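Local atomic coordinates of rhizobiales Sp. Pch2 (Marine metagenome, PDB entry 6PB3), a protein that is a Pch2/TRIP13-like AAA+ ATPase that probably uses ATP hydrolysis to remodel HORMA domain proteins controlling cGAS-like enzymes in bacterial immunity against phages. Residues A[254-259]-A[264-269]; A[85-90]-A[221-226]. All coordinates share one frame; numbering follows the deposited sequence.

Contact 1 (A[254-259]-A[264-269])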
loop_
_atom_site.group_PDB
_atom_site.type_symbol
_atom_site.label_atom_id
_atom_site.label_comp_id
_atom_site.label_asym_id
_atom_site.label_seq_id
_atom_site.Cartn_x
_atom_site.Cartn_y
_atom_site.Cartn_z
ATOM N N ALA A 254 4.997 29.775 -17.711
ATOM C CA ALA A 254 5.890 29.439 -16.608
ATOM C C ALA A 254 5.107 29.127 -15.338
ATOM O O ALA A 254 5.464 28.203 -14.594
ATOM C CB ALA A 254 6.885 30.578 -16.368
ATOM N N ALA A 255 4.036 29.878 -15.075
ATOM C CA ALA A 255 3.263 29.654 -13.862
ATOM C C ALA A 255 2.530 28.324 -13.884
ATOM O O ALA A 255 2.164 27.816 -12.820
ATOM C CB ALA A 255 2.267 30.797 -13.652
ATOM N N THR A 256 2.313 27.739 -15.054
ATOM C CA THR A 256 1.602 26.473 -15.125
ATOM C C THR A 256 2.533 25.288 -15.345
ATOM O O THR A 256 2.059 24.149 -15.464
ATOM C CB THR A 256 0.526 26.549 -16.217
ATOM O OG1 THR A 256 1.122 26.895 -17.476
ATOM C CG2 THR A 256 -0.486 27.618 -15.841
ATOM N N GLY A 257 3.845 25.528 -15.367
ATOM C CA GLY A 257 4.824 24.480 -15.523
ATOM C C GLY A 257 5.348 23.962 -14.197
ATOM O O GLY A 257 4.954 24.422 -13.121
ATOM N N PRO A 258 6.255 22.982 -14.255
ATOM C CA PRO A 258 6.753 22.372 -13.010
ATOM C C PRO A 258 7.602 23.305 -12.157
ATOM O O PRO A 258 7.554 23.197 -10.924
ATOM C CB PRO A 258 7.561 21.166 -13.511
ATOM C CG PRO A 258 7.886 21.479 -14.940
ATOM C CD PRO A 258 6.733 22.277 -15.456
ATOM N N ALA A 259 8.372 24.207 -12.765
ATOM C CA ALA A 259 9.203 25.173 -12.033
ATOM C C ALA A 259 10.125 24.512 -11.006
ATOM O O ALA A 259 10.770 23.502 -11.288
ATOM C CB ALA A 259 8.323 26.216 -11.346
ATOM N N TYR A 264 6.017 19.034 -10.691
ATOM C CA TYR A 264 5.136 18.663 -11.789
ATOM C C TYR A 264 4.298 19.873 -12.186
ATOM O O TYR A 264 3.987 20.730 -11.357
ATOM C CB TYR A 264 4.229 17.484 -11.398
ATOM C CG TYR A 264 3.558 17.661 -10.052
ATOM C CD1 TYR A 264 2.401 18.423 -9.929
ATOM C CD2 TYR A 264 4.076 17.068 -8.901
ATOM C CE1 TYR A 264 1.782 18.592 -8.709
ATOM C CE2 TYR A 264 3.458 17.235 -7.671
ATOM C CZ TYR A 264 2.311 18.001 -7.583
ATOM O OH TYR A 264 1.683 18.177 -6.371
ATOM N N GLY A 265 3.939 19.954 -13.463
ATOM C CA GLY A 265 3.165 21.069 -13.973
ATOM C C GLY A 265 1.674 20.776 -14.031
ATOM O O GLY A 265 1.191 19.745 -13.563
ATOM N N PHE A 266 0.930 21.722 -14.614
ATOM C CA PHE A 266 -0.500 21.524 -14.817
ATOM C C PHE A 266 -0.758 20.353 -15.766
ATOM O O PHE A 266 -0.003 20.108 -16.712
ATOM C CB PHE A 266 -1.152 22.781 -15.407
ATOM C CG PHE A 266 -1.435 23.874 -14.412
ATOM C CD1 PHE A 266 -0.542 24.175 -13.410
ATOM C CD2 PHE A 266 -2.597 24.628 -14.516
ATOM C CE1 PHE A 266 -0.804 25.208 -12.507
ATOM C CE2 PHE A 266 -2.865 25.649 -13.630
ATOM C CZ PHE A 266 -1.969 25.939 -12.616
ATOM N N THR A 267 -1.846 19.631 -15.515
ATOM C CA THR A 267 -2.382 18.729 -16.518
ATOM C C THR A 267 -3.140 19.532 -17.574
ATOM O O THR A 267 -3.318 20.748 -17.459
ATOM C CB THR A 267 -3.310 17.689 -15.884
ATOM O OG1 THR A 267 -4.484 18.329 -15.368
ATOM C CG2 THR A 267 -2.619 16.952 -14.720
ATOM N N PHE A 268 -3.565 18.831 -18.633
ATOM C CA PHE A 268 -4.454 19.433 -19.622
ATOM C C PHE A 268 -5.776 19.828 -18.977
ATOM O O PHE A 268 -6.339 20.887 -19.278
ATOM C CB PHE A 268 -4.705 18.452 -20.785
ATOM C CG PHE A 268 -3.587 18.400 -21.830
ATOM C CD1 PHE A 268 -3.378 19.462 -22.699
ATOM C CD2 PHE A 268 -2.788 17.273 -21.953
ATOM C CE1 PHE A 268 -2.372 19.404 -23.676
ATOM C CE2 PHE A 268 -1.772 17.201 -22.939
ATOM C CZ PHE A 268 -1.568 18.279 -23.792
ATOM N N SER A 269 -6.295 18.967 -18.100
ATOM C CA SER A 269 -7.486 19.290 -17.318
ATOM C C SER A 269 -7.297 20.547 -16.478
ATOM O O SER A 269 -8.188 21.402 -16.426
ATOM C CB SER A 269 -7.837 18.115 -16.414
ATOM O OG SER A 269 -9.006 18.410 -15.690
#
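The phenyl ring of Phe266 lies with one face against Thr256: methyl CG2 sits over the middle of the ring, 3.8 Å from its centroid and only 9° off the normal, a CH-pi contact. Thr256 CB and CA follow over the same ring, CB 3.8 Å from Phe266 CG. Ala255 O approaches the ring obliquely at CE1. With chi1 at 57°, Thr256 puts CG2 beside its own backbone N and over the ring, while OG1 is left to the helix behind it, hydrogen-bonded to Leu252 O and Val253 O. The backbones are tied by one nearly straight bond, Phe266 N to Thr256 O at 2.8 Å (N-H...O 177°). Beyond it the chains close up further at Gly265, whose CA is 3.6 Å from both Gly257 C and Pro258 N; the Pro258 ring lies along the Tyr264-Gly265 peptide, CB 3.8 Å from Tyr264 C. The contact joins the C-terminal part of helix 246-255 and the turn after it to the lead-in of helix 268-283, where Thr267 is the N-cap. Leu271 of that second helix touches both Thr256 and Phe266, and helix 291-300 packs on Ala255.

Contact 2 (A[85-90]-A[221-226]). With SO4 (sulfate ion), chain B.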
loop_
_atom_site.group_PDB
_atom_site.type_symbol
_atom_site.label_atom_id
_atom_site.label_comp_id
_atom_site.label_asym_id
_atom_site.label_seq_id
_atom_site.Cartn_x
_atom_site.Cartn_y
_atom_site.Cartn_z
ATOM N N SER A 85 -8.000 15.024 -20.363
ATOM C CA SER A 85 -7.099 15.552 -21.373
ATOM C C SER A 85 -7.768 15.749 -22.729
ATOM O O SER A 85 -7.177 16.402 -23.592
ATOM C CB SER A 85 -5.904 14.612 -21.553
ATOM O OG SER A 85 -5.245 14.395 -20.325
ATOM N N GLY A 86 -8.966 15.206 -22.940
ATOM C CA GLY A 86 -9.596 15.230 -24.254
ATOM C C GLY A 86 -9.435 13.962 -25.069
ATOM O O GLY A 86 -9.752 13.967 -26.276
ATOM N N LYS A 87 -8.958 12.878 -24.453
ATOM C CA LYS A 87 -8.749 11.620 -25.174
ATOM C C LYS A 87 -10.031 11.151 -25.845
ATOM O O LYS A 87 -10.038 10.808 -27.035
ATOM C CB LYS A 87 -8.243 10.539 -24.210
ATOM C CG LYS A 87 -6.894 10.817 -23.565
ATOM C CD LYS A 87 -6.443 9.628 -22.717
ATOM C CE LYS A 87 -7.015 9.679 -21.287
ATOM N NZ LYS A 87 -8.428 9.253 -21.173
ATOM N N THR A 88 -11.119 11.086 -25.073
ATOM C CA THR A 88 -12.397 10.623 -25.603
ATOM C C THR A 88 -12.901 11.559 -26.690
ATOM O O THR A 88 -13.342 11.118 -27.761
ATOM C CB THR A 88 -13.415 10.529 -24.463
ATOM O OG1 THR A 88 -12.854 9.758 -23.393
ATOM C CG2 THR A 88 -14.720 9.895 -24.940
ATOM N N GLU A 89 -12.854 12.865 -26.421
ATOM C CA GLU A 89 -13.314 13.835 -27.402
ATOM C C GLU A 89 -12.477 13.747 -28.670
ATOM O O GLU A 89 -13.002 13.874 -29.780
ATOM C CB GLU A 89 -13.270 15.240 -26.801
ATOM C CG GLU A 89 -13.674 16.345 -27.760
ATOM C CD GLU A 89 -15.171 16.555 -27.818
ATOM O OE1 GLU A 89 -15.924 15.669 -27.351
ATOM O OE2 GLU A 89 -15.593 17.615 -28.329
ATOM N N LEU A 90 -11.176 13.489 -28.526
ATOM C CA LEU A 90 -10.346 13.283 -29.711
ATOM C C LEU A 90 -10.755 12.016 -30.456
ATOM O O LEU A 90 -10.916 12.028 -31.682
ATOM C CB LEU A 90 -8.872 13.227 -29.309
ATOM C CG LEU A 90 -7.889 13.000 -30.454
ATOM C CD1 LEU A 90 -7.947 14.181 -31.442
ATOM C CD2 LEU A 90 -6.491 12.824 -29.926
ATOM N N ILE A 221 -0.504 6.196 -27.810
ATOM C CA ILE A 221 -0.366 7.651 -27.849
ATOM C C ILE A 221 -0.659 8.159 -26.455
ATOM O O ILE A 221 -1.747 7.910 -25.913
ATOM C CB ILE A 221 -1.312 8.297 -28.873
ATOM C CG1 ILE A 221 -0.988 7.824 -30.292
ATOM C CG2 ILE A 221 -1.258 9.867 -28.795
ATOM C CD1 ILE A 221 -2.077 8.270 -31.304
ATOM N N THR A 222 0.292 8.879 -25.873
ATOM C CA THR A 222 0.200 9.203 -24.463
ATOM C C THR A 222 -0.192 10.660 -24.258
ATOM O O THR A 222 0.261 11.551 -24.987
ATOM C CB THR A 222 1.513 8.881 -23.743
ATOM O OG1 THR A 222 2.605 9.557 -24.383
ATOM C CG2 THR A 222 1.766 7.358 -23.792
ATOM N N PHE A 223 -1.037 10.879 -23.249
ATOM C CA PHE A 223 -1.560 12.174 -22.838
ATOM C C PHE A 223 -1.080 12.383 -21.407
ATOM O O PHE A 223 -1.737 11.997 -20.435
ATOM C CB PHE A 223 -3.090 12.223 -22.934
ATOM C CG PHE A 223 -3.618 11.973 -24.320
ATOM C CD1 PHE A 223 -3.514 10.721 -24.898
ATOM C CD2 PHE A 223 -4.206 12.996 -25.051
ATOM C CE1 PHE A 223 -3.977 10.490 -26.187
ATOM C CE2 PHE A 223 -4.681 12.769 -26.340
ATOM C CZ PHE A 223 -4.576 11.519 -26.902
ATOM N N ASP A 224 0.080 12.976 -21.274
ATOM C CA ASP A 224 0.560 13.367 -19.969
ATOM C C ASP A 224 0.605 14.882 -19.926
ATOM O O ASP A 224 0.034 15.566 -20.789
ATOM C CB ASP A 224 1.911 12.720 -19.658
ATOM C CG ASP A 224 2.794 12.594 -20.875
ATOM O OD1 ASP A 224 2.986 13.609 -21.571
ATOM O OD2 ASP A 224 3.310 11.478 -21.124
ATOM N N ARG A 225 1.271 15.404 -18.909
ATOM C CA ARG A 225 1.172 16.818 -18.594
ATOM C C ARG A 225 1.755 17.646 -19.738
ATOM O O ARG A 225 2.840 17.327 -20.234
ATOM C CB ARG A 225 1.881 17.076 -17.265
ATOM C CG ARG A 225 1.207 16.286 -16.128
ATOM C CD ARG A 225 1.739 16.537 -14.715
ATOM N NE ARG A 225 1.059 15.650 -13.768
ATOM C CZ ARG A 225 0.264 16.045 -12.774
ATOM N NH1 ARG A 225 0.055 17.334 -12.543
ATOM N NH2 ARG A 225 -0.314 15.142 -11.992
ATOM N N PRO A 226 1.053 18.673 -20.212
ATOM C CA PRO A 226 1.543 19.424 -21.373
ATOM C C PRO A 226 2.883 20.072 -21.085
ATOM O O PRO A 226 3.123 20.594 -19.989
ATOM C CB PRO A 226 0.445 20.475 -21.603
ATOM C CG PRO A 226 -0.255 20.579 -20.314
ATOM C CD PRO A 226 -0.236 19.187 -19.745
HETATM S S SO4 B . -10.408 12.274 -21.250
HETATM O O1 SO4 B . -10.689 11.762 -19.906
HETATM O O2 SO4 B . -11.068 11.381 -22.195
HETATM O O3 SO4 B . -10.975 13.635 -21.391
HETATM O O4 SO4 B . -8.967 12.390 -21.463
#
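The sulfate marks what is very probably the Walker A P-loop of this AAA+ ATPase: residues 85-90 run from the loop into helix 87-93, and Phe223, at the end of strand 219-223, packs against them. The anion, probably from the crystallisation liquor, occupies a place consistent with that of a nucleotide phosphate. Backbone amides ring it: Gly86 N reaches O3 at 3.0 Å, Lys87 N reaches O4 at 3.0 Å, and Ser85 N adds a weak bond to O4. Thr88 grips O2 twice, through its N and, at 2.7 Å, through OG1. Gly84 N completes the cradle, and the first turn of the helix points its amides at the negative charge, which should stabilise it. Two successive turns of the Lys87 chain, about CG-CD and CD-CE (chi3 -86°, chi4 78°), fold NZ back to O4 in a weak bond. That same chain passes over Phe223: methylene CG stands above the centre of the ring, 3.6 Å from the centroid, a CH-pi contact 13° off the normal. The lysine thus runs between the aromatic ring and the anion. Ser85 CB lies against Phe223 CB, while Ser85 OG is hydrogen-bonded to Asp82 O, and the His35 ring also meets Phe223. At the ring's edge, in its plane, methyl CD2 of Leu90 comes within 3.8 Å of Phe223 CZ.

Contact 2 is buried near the middle of the chain, its centre about 6 Å from the chain's centre, whereas contact 1 is partly buried and about 21 Å out. Each uses a phenylalanine face taking an aliphatic carbon, but 254-259 with 264-269 joins two helix-flanking turns and adds a backbone hydrogen bond, while 85-90 with 221-226 sets the probable P-loop and its helix against a strand through side chains, with the loop's backbone amides, Lys87 NZ and Thr88 OG1 bound to an anion. The two meet directly: Arg225 NH1 probably hydrogen-bonds to Gly265 O at 2.9 Å, and Phe266 O packs on Pro226 CD. So the loop leaving strand 219-223 packs against the lead-in to helix 268-283.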